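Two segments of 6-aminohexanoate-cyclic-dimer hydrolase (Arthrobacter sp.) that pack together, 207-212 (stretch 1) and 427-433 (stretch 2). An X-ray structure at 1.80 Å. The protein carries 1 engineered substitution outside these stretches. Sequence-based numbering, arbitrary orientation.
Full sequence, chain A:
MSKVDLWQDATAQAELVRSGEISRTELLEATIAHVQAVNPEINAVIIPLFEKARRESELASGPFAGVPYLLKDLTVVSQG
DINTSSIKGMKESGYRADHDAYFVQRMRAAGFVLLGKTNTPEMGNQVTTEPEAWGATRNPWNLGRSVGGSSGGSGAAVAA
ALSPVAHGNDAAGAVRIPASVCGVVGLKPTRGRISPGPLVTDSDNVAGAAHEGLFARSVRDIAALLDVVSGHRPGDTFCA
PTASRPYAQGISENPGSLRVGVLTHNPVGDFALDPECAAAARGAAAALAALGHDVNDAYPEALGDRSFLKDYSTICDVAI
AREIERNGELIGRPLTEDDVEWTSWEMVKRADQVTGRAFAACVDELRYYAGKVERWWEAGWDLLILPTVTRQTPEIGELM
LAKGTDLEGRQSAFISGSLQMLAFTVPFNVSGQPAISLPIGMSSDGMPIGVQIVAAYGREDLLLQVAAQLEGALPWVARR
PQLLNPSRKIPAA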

# COMPACT_ATOMS: atom_id res chain seq x y z
N ALA A 207 7.23 7.09 -13.23
CA ALA A 207 6.48 8.03 -14.06
C ALA A 207 5.16 8.44 -13.42
O ALA A 207 4.17 8.71 -14.12
CB ALA A 207 6.23 7.42 -15.44
N GLY A 208 5.14 8.48 -12.09
CA GLY A 208 3.94 8.87 -11.38
C GLY A 208 3.03 7.74 -10.93
O GLY A 208 2.07 7.98 -10.20
N ALA A 209 3.33 6.51 -11.36
CA ALA A 209 2.50 5.37 -10.97
C ALA A 209 2.69 4.97 -9.52
O ALA A 209 1.76 4.45 -8.89
CB ALA A 209 2.79 4.18 -11.88
N ALA A 210 3.88 5.20 -8.97
CA ALA A 210 4.16 4.85 -7.57
C ALA A 210 3.70 5.95 -6.62
O ALA A 210 4.16 7.09 -6.70
CB ALA A 210 5.65 4.59 -7.39
N HIS A 211 2.77 5.60 -5.72
CA HIS A 211 2.21 6.53 -4.75
C HIS A 211 2.55 6.07 -3.33
O HIS A 211 2.56 4.87 -3.06
CB HIS A 211 0.67 6.54 -4.78
CG HIS A 211 0.05 6.89 -6.10
ND1 HIS A 211 0.32 6.19 -7.26
CD2 HIS A 211 -0.95 7.75 -6.40
CE1 HIS A 211 -0.50 6.61 -8.22
NE2 HIS A 211 -1.28 7.55 -7.72
N GLU A 212 2.79 7.01 -2.42
CA GLU A 212 3.01 6.63 -1.03
C GLU A 212 1.59 6.41 -0.51
O GLU A 212 0.67 7.15 -0.89
CB GLU A 212 3.71 7.73 -0.22
CG GLU A 212 5.11 8.06 -0.70
CD GLU A 212 5.94 6.82 -0.96
OE1 GLU A 212 6.38 6.63 -2.12
OE2 GLU A 212 6.16 6.03 -0.01
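Stretch 2 (427-433) PFNVSGQ

Stretch 2 opens as helix, from Pro427 to Ser431. Two backbone hydrogen bonds mark its turn: Ser431 N to Pro427 O at 3.1 Å, and Gly432 N to Phe428 O at 2.9 Å. The chain then leaves helical geometry at Gly432, with phi/psi of 83/7. Gln433 follows in an extended conformation, at -74/148. Stretch 1 goes from turn to strand. End to end, the two stretches run obliquely, neither parallel nor antiparallel. Gly208, with phi/psi of 94/-7, is the first residue after a helix to leave helical values. Ala209 is still near helical values at -73/-30. Ala210 is extended, and His211 and Glu212 form the start of a strand that continues later in the chain.

The two stretches are more than 200 residues apart in sequence. They come closest at Ala209 and Asn429, whose CA atoms are 4.8 Å apart. The contact is small, with 191 Å² buried between them, both sides summed. His211, two residues on from Ala209, points its ring at the C-terminal end of the helix. Most of the contact rests on Ala209 and His211 from stretch 1 and on Asn429 and Gly432 from stretch 2.

One hydrogen bond joins the stretches. Asn429 ND2 donates to Ala209 O at 3.1 Å, with an N-H...O angle of 154°. The Asn429 side chain has chi1 at -74° (m), and its CA-to-CB bond points sideways to stretch 1. The CA-to-CB bond of Ala209 is also sideways to stretch 2, and the two CB atoms, Ala209 CB and Asn429 CB, lie 4.4 Å apart. Asn429 ND2 and Asn429 OD1 also have hydrogen bonds elsewhere in the structure.

Ala209 O accepts a second hydrogen bond from within its own stretch. His211 ND1 donates to Ala209 O at 2.8 Å, with an angle of 135°. The same carbonyl thus holds both the asparagine amide and the imidazole. His211 ND1 and Asn429 ND2 lie 3.9 Å apart, as two donors to one oxygen can; they are not bonded to each other.

The His211 side chain has chi1 at -58° (m), and its CA-to-CB bond points toward stretch 2. Its ring presents an edge to the helix end. Asn429 O lies near the ring plane, 3.5 Å from His211 CE1. Gly432 CA is also at the edge, 3.7 Å from His211 NE2. An ideal CB on Gly432 would sit 4.3 Å from His211 NE2, so the ring is not what demands glycine here. The backbone angles are: such a CB would be jammed against the carbonyl O of Ser431. The same holds at Gly208, where a CB would be jammed against the carbonyl O of Ala207.

The remaining side chains take little part. The CA-to-CB bonds of Val430, Ser431 and Gln433 point away from stretch 1, and the end of the Phe428 side chain leads away too. On that side, Ser431 OG donates to Gln433 OE1 at 2.6 Å. A weak bond from Gln433 N to Ser431 OG, 3.3 Å, adds to it.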

# COMPACT_ATOMS: atom_id res chain seq x y z
N PRO A 427 -4.90 -0.39 -12.59
CA PRO A 427 -5.45 0.66 -13.46
C PRO A 427 -5.48 2.03 -12.78
O PRO A 427 -5.35 3.06 -13.44
CB PRO A 427 -6.86 0.16 -13.78
CG PRO A 427 -6.76 -1.31 -13.63
CD PRO A 427 -5.89 -1.47 -12.41
N PHE A 428 -5.65 2.05 -11.46
CA PHE A 428 -5.74 3.31 -10.74
C PHE A 428 -4.40 3.92 -10.36
O PHE A 428 -4.35 5.08 -9.94
CB PHE A 428 -6.67 3.10 -9.55
CG PHE A 428 -7.97 2.49 -9.97
CD1 PHE A 428 -8.84 3.20 -10.79
CD2 PHE A 428 -8.25 1.15 -9.71
CE1 PHE A 428 -9.95 2.59 -11.37
CE2 PHE A 428 -9.36 0.53 -10.29
CZ PHE A 428 -10.21 1.25 -11.12
N ASN A 429 -3.32 3.16 -10.53
CA ASN A 429 -2.00 3.71 -10.30
C ASN A 429 -1.75 4.51 -11.57
O ASN A 429 -1.13 5.56 -11.55
CB ASN A 429 -0.92 2.62 -10.22
CG ASN A 429 -0.97 1.86 -8.93
OD1 ASN A 429 -1.62 0.82 -8.84
ND2 ASN A 429 -0.30 2.37 -7.91
N VAL A 430 -2.25 4.00 -12.70
CA VAL A 430 -2.08 4.70 -13.96
C VAL A 430 -2.93 5.96 -14.04
O VAL A 430 -2.45 7.00 -14.49
CB VAL A 430 -2.40 3.80 -15.17
CG1 VAL A 430 -2.33 4.60 -16.46
CG2 VAL A 430 -1.41 2.64 -15.22
N SER A 431 -4.18 5.90 -13.58
CA SER A 431 -5.05 7.07 -13.63
C SER A 431 -4.73 8.05 -12.50
O SER A 431 -5.00 9.25 -12.62
CB SER A 431 -6.52 6.67 -13.54
OG SER A 431 -6.84 6.22 -12.24
N GLY A 432 -4.17 7.55 -11.40
CA GLY A 432 -3.83 8.41 -10.28
C GLY A 432 -5.00 8.70 -9.35
O GLY A 432 -4.87 9.52 -8.43
N GLN A 433 -6.13 8.04 -9.56
CA GLN A 433 -7.30 8.26 -8.72
C GLN A 433 -7.17 7.64 -7.34
O GLN A 433 -6.53 6.60 -7.17
CB GLN A 433 -8.55 7.70 -9.39
CG GLN A 433 -8.92 8.43 -10.66
CD GLN A 433 -9.85 7.61 -11.52
OE1 GLN A 433 -9.45 6.57 -12.05
NE2 GLN A 433 -11.08 8.07 -11.68